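Local coordinates for protein cysteine desulfurase (Thermococcus onnurineus, PDB 5B89) that probably takes sulfur from L-cysteine with the help of pyridoxal 5'-phosphate, passing it to a sulfur carrier and leaving L-alanine, at residues B[84-89]-B[283-288]; B[101-104]-B[108-111]; B[347-352]-B[404-409]. One frame throughout, in Å; residues are numbered along the deposited sequence.

Overall arrangement
From the N terminus, helix 73-93 comes first; its residues 84-89 meet the loop 283-288 in interaction 1, closing a loop of 193 residues. Nested inside that loop, interaction 2 closes a connection of three residues between the end of strand 100-103, at the edge of the seven-stranded sheet, and the start of helix 106-117. The two touch where E285 OE2 accepts a hydrogen bond from F102 N, and both reach the second subunit near the cofactor sites. Interaction 3 follows in series, joining strand 346-349 of the four-stranded sheet to helix 400-415; it lies on the opposite side of the chain's centre, about 41 Å from interaction 1 and 35 Å from interaction 2, between centres.

Interaction 1 (B[84-89]-B[283-288]). With PLP (pyridoxal-5'-phosphate), chain D.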
loop_
_atom_site.group_PDB
_atom_site.type_symbol
_atom_site.label_atom_id
_atom_site.label_comp_id
_atom_site.label_asym_id
_atom_site.label_seq_id
_atom_site.Cartn_x
_atom_site.Cartn_y
_atom_site.Cartn_z
ATOM N N GLU B 84 14.240 -11.406 -2.870
ATOM C CA GLU B 84 14.148 -12.015 -4.235
ATOM C C GLU B 84 13.200 -11.187 -5.148
ATOM O O GLU B 84 13.467 -10.968 -6.343
ATOM C CB GLU B 84 13.797 -13.459 -4.195
ATOM C CG GLU B 84 13.605 -14.152 -5.492
ATOM C CD GLU B 84 12.855 -15.496 -5.395
ATOM O OE1 GLU B 84 11.632 -15.629 -5.160
ATOM O OE2 GLU B 84 13.531 -16.549 -5.676
ATOM N N SER B 85 12.045 -10.796 -4.602
ATOM C CA SER B 85 11.022 -10.120 -5.365
ATOM C C SER B 85 11.577 -8.741 -5.742
ATOM O O SER B 85 11.335 -8.367 -6.887
ATOM C CB SER B 85 9.785 -9.967 -4.418
ATOM O OG SER B 85 9.231 -11.233 -4.110
ATOM N N ARG B 86 12.274 -8.034 -4.893
ATOM C CA ARG B 86 12.832 -6.779 -5.271
ATOM C C ARG B 86 13.867 -6.975 -6.399
ATOM O O ARG B 86 13.932 -6.192 -7.285
ATOM C CB ARG B 86 13.538 -6.104 -4.114
ATOM C CG ARG B 86 13.830 -4.632 -4.329
ATOM C CD ARG B 86 14.739 -4.028 -3.283
ATOM N NE ARG B 86 14.258 -4.190 -1.926
ATOM C CZ ARG B 86 13.318 -3.462 -1.372
ATOM N NH1 ARG B 86 12.689 -2.499 -2.004
ATOM N NH2 ARG B 86 12.984 -3.747 -0.136
ATOM N N LYS B 87 14.689 -8.011 -6.296
ATOM C CA LYS B 87 15.656 -8.284 -7.414
ATOM C C LYS B 87 14.940 -8.561 -8.675
ATOM O O LYS B 87 15.429 -8.158 -9.773
ATOM C CB LYS B 87 16.604 -9.439 -6.981
ATOM C CG LYS B 87 17.747 -9.617 -7.994
ATOM C CD LYS B 87 18.730 -8.481 -8.012
ATOM C CE LYS B 87 19.861 -8.869 -8.941
ATOM N NZ LYS B 87 20.706 -7.685 -9.067
ATOM N N ILE B 88 13.881 -9.348 -8.690
ATOM C CA ILE B 88 13.142 -9.667 -9.896
ATOM C C ILE B 88 12.605 -8.344 -10.521
ATOM O O ILE B 88 12.610 -8.191 -11.735
ATOM C CB ILE B 88 12.031 -10.735 -9.624
ATOM C CG1 ILE B 88 12.702 -12.090 -9.398
ATOM C CG2 ILE B 88 10.988 -10.782 -10.679
ATOM C CD1 ILE B 88 11.766 -13.109 -8.734
ATOM N N VAL B 89 12.038 -7.443 -9.705
ATOM C CA VAL B 89 11.499 -6.187 -10.225
ATOM C C VAL B 89 12.668 -5.366 -10.811
ATOM O O VAL B 89 12.531 -4.774 -11.885
ATOM C CB VAL B 89 10.819 -5.415 -9.075
ATOM C CG1 VAL B 89 10.461 -4.018 -9.571
ATOM C CG2 VAL B 89 9.584 -6.156 -8.651
ATOM N N ARG B 283 15.582 2.967 3.433
ATOM C CA ARG B 283 15.410 4.345 3.795
ATOM C C ARG B 283 14.027 4.873 3.388
ATOM O O ARG B 283 13.534 5.816 3.975
ATOM C CB ARG B 283 16.512 5.224 3.102
ATOM C CG ARG B 283 16.492 6.669 3.426
ATOM C CD ARG B 283 17.525 7.525 2.652
ATOM N NE ARG B 283 18.841 7.127 3.010
ATOM C CZ ARG B 283 19.927 7.612 2.374
ATOM N NH1 ARG B 283 19.772 8.437 1.333
ATOM N NH2 ARG B 283 21.145 7.250 2.760
ATOM N N PHE B 284 13.494 4.306 2.295
ATOM C CA PHE B 284 12.258 4.816 1.665
ATOM C C PHE B 284 11.015 4.043 2.037
ATOM O O PHE B 284 9.927 4.468 1.588
ATOM C CB PHE B 284 12.518 4.887 0.139
ATOM C CG PHE B 284 13.694 5.745 -0.217
ATOM C CD1 PHE B 284 13.722 7.022 0.150
ATOM C CD2 PHE B 284 14.750 5.248 -0.907
ATOM C CE1 PHE B 284 14.828 7.817 -0.151
ATOM C CE2 PHE B 284 15.842 6.073 -1.271
ATOM C CZ PHE B 284 15.869 7.333 -0.856
ATOM N N GLU B 285 11.147 2.927 2.757
ATOM C CA GLU B 285 10.052 2.029 2.979
ATOM C C GLU B 285 9.648 2.037 4.473
ATOM O O GLU B 285 10.252 1.313 5.254
ATOM C CB GLU B 285 10.397 0.635 2.533
ATOM C CG GLU B 285 10.598 0.523 1.052
ATOM C CD GLU B 285 10.793 -0.896 0.551
ATOM O OE1 GLU B 285 11.081 -1.937 1.290
ATOM O OE2 GLU B 285 10.687 -1.066 -0.701
ATOM N N ALA B 286 8.633 2.826 4.784
ATOM C CA ALA B 286 8.242 2.992 6.170
ATOM C C ALA B 286 7.207 1.935 6.573
ATOM O O ALA B 286 6.223 1.761 5.845
ATOM C CB ALA B 286 7.675 4.371 6.338
ATOM N N GLY B 287 7.505 1.194 7.612
ATOM C CA GLY B 287 6.565 0.208 8.159
ATOM C C GLY B 287 6.595 -1.069 7.422
ATOM O O GLY B 287 7.328 -1.250 6.388
ATOM N N THR B 288 5.845 -2.033 7.834
ATOM C CA THR B 288 5.804 -3.302 7.218
ATOM C C THR B 288 5.388 -3.208 5.773
ATOM O O THR B 288 4.333 -2.706 5.455
ATOM C CB THR B 288 4.777 -4.224 7.933
ATOM O OG1 THR B 288 5.140 -4.309 9.340
ATOM C CG2 THR B 288 4.647 -5.583 7.355
HETATM N N1 PLP D . 3.094 1.209 16.094
HETATM C C2 PLP D . 3.031 0.130 16.849
HETATM C C2A PLP D . 2.618 0.300 18.312
HETATM C C3 PLP D . 3.348 -1.196 16.303
HETATM O O3 PLP D . 3.279 -2.330 17.019
HETATM C C4 PLP D . 3.645 -1.227 14.859
HETATM C C4A PLP D . 3.971 -2.519 14.126
HETATM C C5 PLP D . 3.632 0.053 14.162
HETATM C C6 PLP D . 3.335 1.228 14.764
HETATM C C5A PLP D . 3.929 0.022 12.680
HETATM O O4P PLP D . 3.025 -0.990 12.039
HETATM P P PLP D . 3.326 -1.238 10.491
HETATM O O1P PLP D . 4.699 -1.908 10.490
HETATM O O2P PLP D . 3.436 0.038 9.860
HETATM O O3P PLP D . 2.308 -2.165 10.048
#
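R86 on helix 73-93 reaches E285 in the loop ahead of helix 291-307, and the backbones stay well apart, with the CA atoms of the two residues 12.4 Å from each other. Two side chains span that distance from opposite directions. The arginine leaves the helix with CG anti to the backbone N (chi1 -165°) and bends at chi3, which presents its two terminal nitrogens end-on to the carboxylate. NH1 of R86 donates to OE2 of E285 at 2.8 Å and NH2 of R86 to OE1 of E285 at 3.0 Å, both nearly straight. Each oxygen lies in or close to the guanidinium plane, yet the carboxylate is turned 41° against it, so OE2 is met from above the carboxylate plane, and OE1 on its syn side but also tilted out of it. Y82 OH also bonds OE1, F102 N bonds OE2, and I100 O accepts from NH1; the buried charges thus have several polar partners. With an alanine in place of the arginine, E285 would probably lose the charge that balances it, keeping neutral donors such as Y82 OH and F102 N, and I100 O would lose this donor. Further along the loop, T288 reaches the cofactor held by the second subunit: its N donates to PLP O1P at 2.9 Å and its OG1 to PLP O1P at 2.7 Å. The same cofactor is hydrogen-bonded to S107, Q213, S233 and H235 of the second subunit. A loop of one subunit completing the phosphate site of the other is characteristic of the dimeric fold-type I pyridoxal-phosphate enzymes, to which the class-V aminotransferase family belongs.

Interaction 2 (B[101-104]-B[108-111]); sequences VFTK and ESLN
E108 folds back from the first turn of helix 106-117 onto K104, where the edge strand 100-103 passes into that helix in the large domain of a fold-type I pyridoxal-phosphate enzyme. Its OE1 takes two hydrogen bonds from one residue: K104 N at 2.8 Å and K104 NZ at 2.9 Å, the latter also a salt bridge. The two donors approach from opposite faces of the carboxylate plane, 67° and 49° out of it, and so pin the oxygen between them. For this the lysine chain curls at chi3 and chi4, bringing its ammonium round to the same oxygen that its own backbone binds, while the glutamate runs out extended, with CG anti to the backbone N. Its carboxyl carbon slides past T103, CB of T103 lying 3.6 Å from CD of E108. The hydroxyls of T103 and S109 are hydrogen-bonded to each other, OG1 of T103 to OG of S109 at 2.9 Å. The other oxygen of E108, OE2, accepts from a water that donates to F102 O as well, which links the helix back to the strand.

In the next shell, N105 OD1 accepts from the backbone N of E108, and T103 pairs with G245 through backbone hydrogen bonds at the edge of the sheet. S107, a cofactor-binding residue, lies next to E108 in the first turn of the helix, its side chain about 5 Å from that of E108. Across the dimer interface, NZ of K104 of the second subunit forms a salt bridge with OE2 of E108, and NZ of K104 in this chain does the same to OE2 of E108 of the second subunit.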
loop_
_atom_site.group_PDB
_atom_site.type_symbol
_atom_site.label_atom_id
_atom_site.label_comp_id
_atom_site.label_asym_id
_atom_site.label_seq_id
_atom_site.Cartn_x
_atom_site.Cartn_y
_atom_site.Cartn_z
ATOM N N VAL B 101 11.910 0.824 -4.879
ATOM C CA VAL B 101 11.112 1.059 -3.652
ATOM C C VAL B 101 9.706 0.528 -3.934
ATOM O O VAL B 101 9.093 0.824 -4.962
ATOM C CB VAL B 101 11.065 2.527 -3.329
ATOM C CG1 VAL B 101 10.142 2.943 -2.161
ATOM C CG2 VAL B 101 12.491 3.099 -3.034
ATOM N N PHE B 102 9.129 -0.216 -2.990
ATOM C CA PHE B 102 7.754 -0.627 -3.096
ATOM C C PHE B 102 6.836 0.383 -2.454
ATOM O O PHE B 102 7.038 0.893 -1.356
ATOM C CB PHE B 102 7.557 -2.015 -2.486
ATOM C CG PHE B 102 8.213 -3.119 -3.258
ATOM C CD1 PHE B 102 7.763 -3.390 -4.539
ATOM C CD2 PHE B 102 9.228 -3.922 -2.739
ATOM C CE1 PHE B 102 8.335 -4.397 -5.295
ATOM C CE2 PHE B 102 9.760 -4.954 -3.496
ATOM C CZ PHE B 102 9.302 -5.241 -4.732
ATOM N N THR B 103 5.752 0.631 -3.170
ATOM C CA THR B 103 4.677 1.535 -2.809
ATOM C C THR B 103 3.338 0.813 -2.969
ATOM O O THR B 103 3.316 -0.337 -3.201
ATOM C CB THR B 103 4.661 2.768 -3.743
ATOM O OG1 THR B 103 4.373 2.342 -5.057
ATOM C CG2 THR B 103 6.013 3.429 -3.735
ATOM N N LYS B 104 2.235 1.540 -2.849
ATOM C CA LYS B 104 0.937 0.878 -3.020
ATOM C C LYS B 104 0.426 0.857 -4.447
ATOM O O LYS B 104 -0.342 0.051 -4.802
ATOM C CB LYS B 104 -0.152 1.419 -2.065
ATOM C CG LYS B 104 -0.953 2.550 -2.579
ATOM C CD LYS B 104 -2.190 2.797 -1.719
ATOM C CE LYS B 104 -1.707 3.415 -0.435
ATOM N NZ LYS B 104 -0.904 4.668 -0.688
ATOM N N GLU B 108 0.822 6.619 -5.638
ATOM C CA GLU B 108 1.685 6.830 -4.467
ATOM C C GLU B 108 3.113 7.151 -4.970
ATOM O O GLU B 108 3.719 8.143 -4.532
ATOM C CB GLU B 108 1.689 5.684 -3.485
ATOM C CG GLU B 108 2.588 5.928 -2.287
ATOM C CD GLU B 108 2.747 4.686 -1.380
ATOM O OE1 GLU B 108 1.824 3.881 -1.297
ATOM O OE2 GLU B 108 3.716 4.661 -0.597
ATOM N N SER B 109 3.654 6.321 -5.888
ATOM C CA SER B 109 5.001 6.566 -6.368
ATOM C C SER B 109 5.217 7.967 -6.935
ATOM O O SER B 109 6.206 8.655 -6.540
ATOM C CB SER B 109 5.322 5.590 -7.465
ATOM O OG SER B 109 5.336 4.247 -7.007
ATOM N N LEU B 110 4.284 8.464 -7.742
ATOM C CA LEU B 110 4.468 9.806 -8.329
ATOM C C LEU B 110 4.300 10.914 -7.305
ATOM O O LEU B 110 5.065 11.866 -7.309
ATOM C CB LEU B 110 3.469 10.020 -9.481
ATOM C CG LEU B 110 3.707 9.118 -10.692
ATOM C CD1 LEU B 110 2.521 9.122 -11.655
ATOM C CD2 LEU B 110 4.997 9.426 -11.465
ATOM N N ASN B 111 3.398 10.733 -6.368
ATOM C CA ASN B 111 3.271 11.699 -5.258
ATOM C C ASN B 111 4.569 11.710 -4.463
ATOM O O ASN B 111 5.009 12.768 -4.036
ATOM C CB ASN B 111 2.123 11.345 -4.321
ATOM C CG ASN B 111 0.809 11.933 -4.803
ATOM O OD1 ASN B 111 0.389 13.046 -4.405
ATOM N ND2 ASN B 111 0.089 11.191 -5.645
HETATM O O HOH W 1 6.157 3.327 0.090
#

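Interaction 3 (B[347-352]-B[404-409]); sequences VSFNVP and ETFLGV
F349 touches F406 between strand 346-349 and helix 400-415, their backbones far enough apart that the nearest CA atoms, those of F349 and L407, are 12.6 Å from each other. Along the first segment, V347 keeps the strand in the sheet through backbone hydrogen bonds with A392 and rests its side chain on L327 of helix 309-329. S348 instead bonds through OG to T389 OG1 and A186 O. F349 then carries the whole contact. Its CB points toward the helix, CG stands between the backbone N and the carbonyl carbon (chi1 60°), and the ring meets F406, which comes from the opposite direction. The rings meet obliquely through their CZ atoms: CZ of F349 is 3.8 Å from CZ of F406, and CE1 of F349 is 4.0 Å from that same atom. CZ of F349 lies at the edge of the F406 ring, near its plane, while the planes stand 76° apart and the centroids 5.9 Å. Beyond F349 the chain leaves the strand; N350 bonds Y335 and G388, and V351 packs on V359 of helix 356-365. Helices 309-329 and 356-365 also supply T323 and L363 to the surroundings of F406. Between these segments the join is one pair of buried rings with no hydrogen bond, so it rests on apolar packing and shape rather than on a directed polar bond.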
loop_
_atom_site.group_PDB
_atom_site.type_symbol
_atom_site.label_atom_id
_atom_site.label_comp_id
_atom_site.label_asym_id
_atom_site.label_seq_id
_atom_site.Cartn_x
_atom_site.Cartn_y
_atom_site.Cartn_z
ATOM N N VAL B 347 -8.123 0.950 -27.140
ATOM C CA VAL B 347 -8.927 1.618 -28.196
ATOM C C VAL B 347 -10.078 2.300 -27.529
ATOM O O VAL B 347 -11.041 1.643 -27.016
ATOM C CB VAL B 347 -9.413 0.558 -29.195
ATOM C CG1 VAL B 347 -10.241 1.308 -30.253
ATOM C CG2 VAL B 347 -8.259 -0.173 -29.845
ATOM N N SER B 348 -10.069 3.631 -27.482
ATOM C CA SER B 348 -11.145 4.464 -27.056
ATOM C C SER B 348 -11.935 4.845 -28.293
ATOM O O SER B 348 -11.388 5.079 -29.377
ATOM C CB SER B 348 -10.643 5.821 -26.395
ATOM O OG SER B 348 -10.378 5.622 -25.014
ATOM N N PHE B 349 -13.245 4.860 -28.108
ATOM C CA PHE B 349 -14.183 5.150 -29.166
ATOM C C PHE B 349 -15.469 5.708 -28.590
ATOM O O PHE B 349 -15.661 5.767 -27.413
ATOM C CB PHE B 349 -14.492 3.891 -30.002
ATOM C CG PHE B 349 -15.099 2.754 -29.228
ATOM C CD1 PHE B 349 -14.316 1.918 -28.516
ATOM C CD2 PHE B 349 -16.449 2.487 -29.286
ATOM C CE1 PHE B 349 -14.848 0.887 -27.808
ATOM C CE2 PHE B 349 -16.991 1.451 -28.584
ATOM C CZ PHE B 349 -16.194 0.641 -27.848
ATOM N N ASN B 350 -16.325 6.134 -29.506
ATOM C CA ASN B 350 -17.648 6.613 -29.148
ATOM C C ASN B 350 -18.642 6.243 -30.239
ATOM O O ASN B 350 -18.303 6.112 -31.351
ATOM C CB ASN B 350 -17.720 8.127 -28.937
ATOM C CG ASN B 350 -17.454 8.545 -27.515
ATOM O OD1 ASN B 350 -18.013 8.045 -26.599
ATOM N ND2 ASN B 350 -16.601 9.493 -27.366
ATOM N N VAL B 351 -19.877 6.090 -29.835
ATOM C CA VAL B 351 -20.967 5.840 -30.773
ATOM C C VAL B 351 -21.808 7.112 -30.848
ATOM O O VAL B 351 -22.322 7.523 -29.871
ATOM C CB VAL B 351 -21.851 4.659 -30.365
ATOM C CG1 VAL B 351 -22.973 4.491 -31.384
ATOM C CG2 VAL B 351 -21.038 3.387 -30.271
ATOM N N PRO B 352 -21.876 7.726 -32.021
ATOM C CA PRO B 352 -22.640 9.008 -32.174
ATOM C C PRO B 352 -24.073 8.831 -31.745
ATOM O O PRO B 352 -24.685 7.808 -32.074
ATOM C CB PRO B 352 -22.549 9.270 -33.649
ATOM C CG PRO B 352 -21.302 8.622 -34.082
ATOM C CD PRO B 352 -21.277 7.302 -33.289
ATOM N N GLU B 404 -13.840 -10.343 -32.622
ATOM C CA GLU B 404 -14.918 -10.572 -33.584
ATOM C C GLU B 404 -16.300 -10.598 -32.894
ATOM O O GLU B 404 -17.231 -10.095 -33.397
ATOM C CB GLU B 404 -14.666 -11.812 -34.413
ATOM C CG GLU B 404 -13.403 -11.827 -35.260
ATOM C CD GLU B 404 -13.423 -10.900 -36.437
ATOM O OE1 GLU B 404 -14.412 -10.306 -36.708
ATOM O OE2 GLU B 404 -12.386 -10.809 -37.047
ATOM N N THR B 405 -16.375 -11.187 -31.705
ATOM C CA THR B 405 -17.607 -11.173 -30.962
ATOM C C THR B 405 -18.006 -9.727 -30.637
ATOM O O THR B 405 -19.076 -9.346 -30.814
ATOM C CB THR B 405 -17.484 -12.022 -29.698
ATOM O OG1 THR B 405 -17.176 -13.327 -30.084
ATOM C CG2 THR B 405 -18.747 -12.004 -28.846
ATOM N N PHE B 406 -17.041 -8.941 -30.164
ATOM C CA PHE B 406 -17.223 -7.564 -29.842
ATOM C C PHE B 406 -17.705 -6.794 -31.069
ATOM O O PHE B 406 -18.595 -6.052 -30.966
ATOM C CB PHE B 406 -15.883 -6.966 -29.293
ATOM C CG PHE B 406 -15.786 -5.486 -29.342
ATOM C CD1 PHE B 406 -16.270 -4.741 -28.345
ATOM C CD2 PHE B 406 -15.157 -4.850 -30.373
ATOM C CE1 PHE B 406 -16.191 -3.377 -28.370
ATOM C CE2 PHE B 406 -15.074 -3.484 -30.406
ATOM C CZ PHE B 406 -15.601 -2.751 -29.402
ATOM N N LEU B 407 -17.051 -7.002 -32.199
ATOM C CA LEU B 407 -17.435 -6.274 -33.431
ATOM C C LEU B 407 -18.887 -6.633 -33.894
ATOM O O LEU B 407 -19.607 -5.777 -34.327
ATOM C CB LEU B 407 -16.447 -6.526 -34.531
ATOM C CG LEU B 407 -15.035 -5.831 -34.355
ATOM C CD1 LEU B 407 -14.151 -6.257 -35.452
ATOM C CD2 LEU B 407 -15.190 -4.331 -34.319
ATOM N N GLY B 408 -19.232 -7.865 -33.655
ATOM C CA GLY B 408 -20.605 -8.306 -33.918
ATOM C C GLY B 408 -21.623 -7.672 -33.039
ATOM O O GLY B 408 -22.689 -7.216 -33.482
ATOM N N VAL B 409 -21.283 -7.489 -31.728
ATOM C CA VAL B 409 -22.147 -6.767 -30.880
ATOM C C VAL B 409 -22.246 -5.260 -31.161
ATOM O O VAL B 409 -23.294 -4.678 -31.157
ATOM C CB VAL B 409 -21.793 -6.992 -29.340
ATOM C CG1 VAL B 409 -22.620 -6.137 -28.399
ATOM C CG2 VAL B 409 -21.811 -8.428 -29.026
#